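Long-range contact in GH18 chiitnase (Pseudoalteromonas aurantia, PDB 6K7Z), which probably hydrolyses internal beta-1,4 linkages of chitin as an endo-acting chitinase of glycoside hydrolase family 18: residues A[2-15]-A[20-32]. Numbering follows the deposited sequence.
Sequences SKTITYYNSGAVPL and ELPYDVVNLAFLS
Tyr7 and Asn27, paired across two parallel strands, show how neighbouring barrel strands share backbone bonds and sort their side chains onto two faces. In the backbone ladder Thr6 O takes Asn27 N at 2.8 Å almost straight (178°), Asn27 O takes Tyr8 N, and Tyr8 O takes Ala29 N. At the start, Thr4 O accepts both Val25 N and Asp24 N, while Asp24 OD2 receives Thr4 N at 3.0 Å, met on its anti side. Thr4 OG1, set between its backbone N and carbonyl carbon (chi1 52°), lies 2.5 Å from Pro22 O, a doubtfully short distance. Just past the end of strand 3-8, Asn9 ND2 reaches Ala29 O, part of the cis peptide to Phe30, at 2.7 Å from well above the carbonyl plane.

On the face bearing Ile5, Tyr7, Val25 and Asn27, the Asn27 amide, its plane 69° from the ring's, holds ND2 over the Tyr7 rim, 3.2 Å from CZ, and Asn27 CB also meets this face. Beside them Ile5 CG1 lies along Val25 CB. Tyr7 OH hydrogen-bonds Asp113 OD2; a leucine here would probably cost Asp113 this hydroxyl partner and Asn27 its aromatic cover.

On the other face Thr6 CG2 sits over the centre of the Tyr23 ring, 3.6 Å from its centroid, a CH-pi contact; Asn259 hydrogen-bonds Thr6 OG1 through OD1 and Tyr23 OH through ND2. Farther along, Leu15 CD2 packs on Leu28 CD2.

Strand 3-8 also pairs with 256-260, the last strand, closing the TIM barrel; Tyr7 meets Asp113 of the family 18 DxxDxDxE signature at its probable active site.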
loop_
_atom_site.group_PDB
_atom_site.type_symbol
_atom_site.label_atom_id
_atom_site.label_comp_id
_atom_site.label_asym_id
_atom_site.label_seq_id
_atom_site.Cartn_x
_atom_site.Cartn_y
_atom_site.Cartn_z
ATOM N N SER A 2 -1.225 16.702 1.219
ATOM C CA SER A 2 -0.499 15.471 1.305
ATOM C C SER A 2 -1.214 14.601 2.283
ATOM O O SER A 2 -1.927 15.072 3.107
ATOM C CB SER A 2 0.858 15.739 1.841
ATOM O OG SER A 2 0.670 16.405 3.027
ATOM N N LYS A 3 -0.982 13.307 2.194
ATOM C CA LYS A 3 -1.676 12.322 3.014
ATOM C C LYS A 3 -0.652 11.556 3.827
ATOM O O LYS A 3 0.412 11.397 3.370
ATOM C CB LYS A 3 -2.309 11.292 2.109
ATOM C CG LYS A 3 -3.574 11.660 1.381
ATOM C CD LYS A 3 -3.948 10.574 0.392
ATOM C CE LYS A 3 -5.003 11.036 -0.591
ATOM N NZ LYS A 3 -4.819 12.370 -1.128
ATOM N N THR A 4 -1.040 11.070 4.988
ATOM C CA THR A 4 -0.218 10.233 5.857
ATOM C C THR A 4 -0.889 8.863 5.930
ATOM O O THR A 4 -2.034 8.783 6.161
ATOM C CB THR A 4 0.037 10.847 7.223
ATOM O OG1 THR A 4 -1.164 11.236 7.810
ATOM C CG2 THR A 4 0.968 12.022 7.032
ATOM N N ILE A 5 -0.094 7.828 5.694
ATOM C CA ILE A 5 -0.605 6.475 5.555
ATOM C C ILE A 5 0.268 5.542 6.381
ATOM O O ILE A 5 1.492 5.707 6.433
ATOM C CB ILE A 5 -0.635 6.063 4.073
ATOM C CG1 ILE A 5 -1.469 7.082 3.287
ATOM C CG2 ILE A 5 -1.192 4.641 3.891
ATOM C CD1 ILE A 5 -1.678 6.737 1.869
ATOM N N THR A 6 -0.354 4.568 7.041
ATOM C CA THR A 6 0.428 3.562 7.744
ATOM C C THR A 6 -0.203 2.202 7.527
ATOM O O THR A 6 -1.399 2.091 7.260
ATOM C CB THR A 6 0.553 3.866 9.254
ATOM O OG1 THR A 6 1.428 2.909 9.871
ATOM C CG2 THR A 6 -0.816 3.856 9.945
ATOM N N TYR A 7 0.622 1.162 7.637
ATOM C CA TYR A 7 0.156 -0.219 7.671
ATOM C C TYR A 7 0.071 -0.723 9.104
ATOM O O TYR A 7 0.964 -0.477 9.918
ATOM C CB TYR A 7 1.076 -1.146 6.882
ATOM C CG TYR A 7 0.938 -1.010 5.390
ATOM C CD1 TYR A 7 1.589 0.021 4.713
ATOM C CD2 TYR A 7 0.158 -1.893 4.666
ATOM C CE1 TYR A 7 1.459 0.176 3.357
ATOM C CE2 TYR A 7 0.025 -1.752 3.287
ATOM C CZ TYR A 7 0.681 -0.715 2.650
ATOM O OH TYR A 7 0.567 -0.551 1.300
ATOM N N TYR A 8 -1.003 -1.447 9.408
ATOM C CA TYR A 8 -1.167 -2.065 10.715
ATOM C C TYR A 8 -1.103 -3.576 10.526
ATOM O O TYR A 8 -2.040 -4.180 10.000
ATOM C CB TYR A 8 -2.477 -1.631 11.359
ATOM C CG TYR A 8 -2.628 -2.092 12.793
ATOM C CD1 TYR A 8 -2.063 -1.362 13.821
ATOM C CD2 TYR A 8 -3.336 -3.241 13.115
ATOM C CE1 TYR A 8 -2.195 -1.745 15.137
ATOM C CE2 TYR A 8 -3.466 -3.643 14.454
ATOM C CZ TYR A 8 -2.880 -2.884 15.453
ATOM O OH TYR A 8 -2.988 -3.234 16.797
ATOM N N ASN A 9 0.007 -4.178 10.955
ATOM C CA ASN A 9 0.172 -5.630 10.936
ATOM C C ASN A 9 0.450 -6.118 12.347
ATOM O O ASN A 9 -0.396 -6.802 12.926
ATOM C CB ASN A 9 1.282 -6.025 9.957
ATOM C CG ASN A 9 1.420 -7.539 9.784
ATOM O OD1 ASN A 9 2.455 -8.110 10.110
ATOM N ND2 ASN A 9 0.384 -8.186 9.252
ATOM N N SER A 10 1.600 -5.772 12.935
ATOM C CA SER A 10 1.860 -6.074 14.336
ATOM C C SER A 10 0.880 -5.331 15.238
ATOM O O SER A 10 0.521 -4.178 14.980
ATOM C CB SER A 10 3.290 -5.683 14.712
ATOM O OG SER A 10 3.398 -5.527 16.120
ATOM N N GLY A 11 0.471 -5.990 16.323
ATOM C CA GLY A 11 -0.455 -5.372 17.252
ATOM C C GLY A 11 0.157 -4.783 18.506
ATOM O O GLY A 11 -0.564 -4.566 19.485
ATOM N N ALA A 12 1.467 -4.485 18.483
ATOM C CA ALA A 12 2.159 -4.056 19.700
ATOM C C ALA A 12 1.608 -2.747 20.253
ATOM O O ALA A 12 1.696 -2.497 21.463
ATOM C CB ALA A 12 3.661 -3.922 19.434
ATOM N N VAL A 13 1.060 -1.895 19.400
ATOM C CA VAL A 13 0.385 -0.664 19.807
ATOM C C VAL A 13 -1.094 -0.829 19.486
ATOM O O VAL A 13 -1.426 -1.236 18.365
ATOM C CB VAL A 13 0.962 0.573 19.086
ATOM C CG1 VAL A 13 0.199 1.838 19.486
ATOM C CG2 VAL A 13 2.456 0.722 19.379
ATOM N N PRO A 14 -2.001 -0.571 20.432
ATOM C CA PRO A 14 -3.437 -0.745 20.154
ATOM C C PRO A 14 -3.883 0.059 18.939
ATOM O O PRO A 14 -3.486 1.209 18.752
ATOM C CB PRO A 14 -4.110 -0.235 21.432
ATOM C CG PRO A 14 -3.080 -0.419 22.504
ATOM C CD PRO A 14 -1.743 -0.212 21.841
ATOM N N LEU A 15 -4.736 -0.551 18.115
ATOM C CA LEU A 15 -5.087 0.099 16.857
ATOM C C LEU A 15 -5.811 1.414 17.085
ATOM O O LEU A 15 -5.638 2.366 16.315
ATOM C CB LEU A 15 -5.942 -0.823 16.003
ATOM C CG LEU A 15 -6.432 -0.284 14.660
ATOM C CD1 LEU A 15 -5.279 0.008 13.730
ATOM C CD2 LEU A 15 -7.376 -1.329 14.036
ATOM N N GLU A 20 -6.154 9.039 17.222
ATOM C CA GLU A 20 -5.744 10.303 17.816
ATOM C C GLU A 20 -4.442 10.828 17.229
ATOM O O GLU A 20 -3.854 11.759 17.782
ATOM C CB GLU A 20 -5.623 10.163 19.334
ATOM C CG GLU A 20 -6.831 9.489 19.980
ATOM C CD GLU A 20 -8.106 10.321 19.938
ATOM O OE1 GLU A 20 -8.094 11.453 19.414
ATOM O OE2 GLU A 20 -9.142 9.819 20.439
ATOM N N LEU A 21 -3.982 10.258 16.128
ATOM C CA LEU A 21 -2.734 10.639 15.496
ATOM C C LEU A 21 -3.007 11.208 14.110
ATOM O O LEU A 21 -4.097 11.015 13.556
ATOM C CB LEU A 21 -1.797 9.425 15.417
ATOM C CG LEU A 21 -1.283 9.095 16.817
ATOM C CD1 LEU A 21 -0.640 7.714 16.819
ATOM C CD2 LEU A 21 -0.294 10.161 17.276
ATOM N N PRO A 22 -2.076 11.935 13.546
ATOM C CA PRO A 22 -2.341 12.618 12.265
ATOM C C PRO A 22 -2.155 11.704 11.057
ATOM O O PRO A 22 -1.354 11.979 10.148
ATOM C CB PRO A 22 -1.333 13.775 12.300
ATOM C CG PRO A 22 -0.192 13.242 13.083
ATOM C CD PRO A 22 -0.780 12.338 14.128
ATOM N N TYR A 23 -2.890 10.592 11.051
ATOM C CA TYR A 23 -2.983 9.709 9.892
ATOM C C TYR A 23 -4.242 10.011 9.101
ATOM O O TYR A 23 -5.291 10.316 9.673
ATOM C CB TYR A 23 -3.007 8.231 10.293
ATOM C CG TYR A 23 -1.652 7.700 10.697
ATOM C CD1 TYR A 23 -0.635 7.567 9.759
ATOM C CD2 TYR A 23 -1.399 7.324 12.015
ATOM C CE1 TYR A 23 0.613 7.093 10.121
ATOM C CE2 TYR A 23 -0.160 6.841 12.390
ATOM C CZ TYR A 23 0.840 6.725 11.440
ATOM O OH TYR A 23 2.072 6.242 11.825
ATOM N N ASP A 24 -4.137 9.914 7.783
ATOM C CA ASP A 24 -5.321 9.984 6.943
ATOM C C ASP A 24 -5.857 8.615 6.573
ATOM O O ASP A 24 -7.077 8.454 6.436
ATOM C CB ASP A 24 -5.020 10.771 5.669
ATOM C CG ASP A 24 -4.630 12.194 5.956
ATOM O OD1 ASP A 24 -5.404 12.888 6.653
ATOM O OD2 ASP A 24 -3.545 12.612 5.506
ATOM N N VAL A 25 -4.980 7.625 6.432
ATOM C CA VAL A 25 -5.358 6.300 5.948
ATOM C C VAL A 25 -4.617 5.254 6.763
ATOM O O VAL A 25 -3.407 5.367 6.984
ATOM C CB VAL A 25 -5.014 6.124 4.455
ATOM C CG1 VAL A 25 -5.476 4.758 3.966
ATOM C CG2 VAL A 25 -5.622 7.235 3.616
ATOM N N VAL A 26 -5.332 4.218 7.180
ATOM C CA VAL A 26 -4.728 3.067 7.833
ATOM C C VAL A 26 -5.031 1.846 6.982
ATOM O O VAL A 26 -6.201 1.559 6.698
ATOM C CB VAL A 26 -5.244 2.886 9.266
ATOM C CG1 VAL A 26 -4.785 1.550 9.815
ATOM C CG2 VAL A 26 -4.760 4.043 10.137
ATOM N N ASN A 27 -3.979 1.134 6.570
ATOM C CA ASN A 27 -4.103 -0.104 5.813
ATOM C C ASN A 27 -3.996 -1.277 6.776
ATOM O O ASN A 27 -2.938 -1.493 7.368
ATOM C CB ASN A 27 -3.012 -0.237 4.749
ATOM C CG ASN A 27 -3.026 0.887 3.734
ATOM O OD1 ASN A 27 -4.072 1.446 3.429
ATOM N ND2 ASN A 27 -1.856 1.190 3.169
ATOM N N LEU A 28 -5.075 -2.048 6.919
ATOM C CA LEU A 28 -5.012 -3.244 7.748
ATOM C C LEU A 28 -4.345 -4.360 6.954
ATOM O O LEU A 28 -4.788 -4.700 5.854
ATOM C CB LEU A 28 -6.409 -3.653 8.218
ATOM C CG LEU A 28 -7.226 -2.519 8.820
ATOM C CD1 LEU A 28 -8.649 -2.979 9.108
ATOM C CD2 LEU A 28 -6.551 -2.001 10.105
ATOM N N ALA A 29 -3.283 -4.931 7.508
ATOM C CA ALA A 29 -2.503 -5.966 6.830
ATOM C C ALA A 29 -2.550 -7.302 7.591
ATOM O O ALA A 29 -2.179 -7.329 8.758
ATOM C CB ALA A 29 -1.053 -5.493 6.697
ATOM N N PHE A 30 -2.941 -8.420 6.973
ATOM C CA PHE A 30 -3.275 -8.566 5.562
ATOM C C PHE A 30 -4.479 -9.479 5.370
ATOM O O PHE A 30 -4.856 -10.266 6.243
ATOM C CB PHE A 30 -2.123 -9.190 4.760
ATOM C CG PHE A 30 -0.924 -8.310 4.596
ATOM C CD1 PHE A 30 -0.934 -7.271 3.686
ATOM C CD2 PHE A 30 0.233 -8.556 5.320
ATOM C CE1 PHE A 30 0.195 -6.458 3.522
ATOM C CE2 PHE A 30 1.353 -7.754 5.166
ATOM C CZ PHE A 30 1.335 -6.710 4.262
ATOM N N LEU A 31 -5.039 -9.401 4.178
ATOM C CA LEU A 31 -5.931 -10.417 3.645
ATOM C C LEU A 31 -5.197 -11.056 2.477
ATOM O O LEU A 31 -4.608 -10.340 1.660
ATOM C CB LEU A 31 -7.247 -9.782 3.198
ATOM C CG LEU A 31 -8.374 -10.673 2.680
ATOM C CD1 LEU A 31 -8.932 -11.533 3.799
ATOM C CD2 LEU A 31 -9.458 -9.798 2.066
ATOM N N SER A 32 -5.179 -12.387 2.408
ATOM C CA SER A 32 -4.410 -13.028 1.344
ATOM C C SER A 32 -4.982 -14.407 1.035
ATOM O O SER A 32 -5.908 -14.881 1.688
ATOM C CB SER A 32 -2.912 -13.111 1.702
ATOM O OG SER A 32 -2.671 -13.936 2.828
HETATM O O HOH W 1 -3.201 -7.018 11.451
#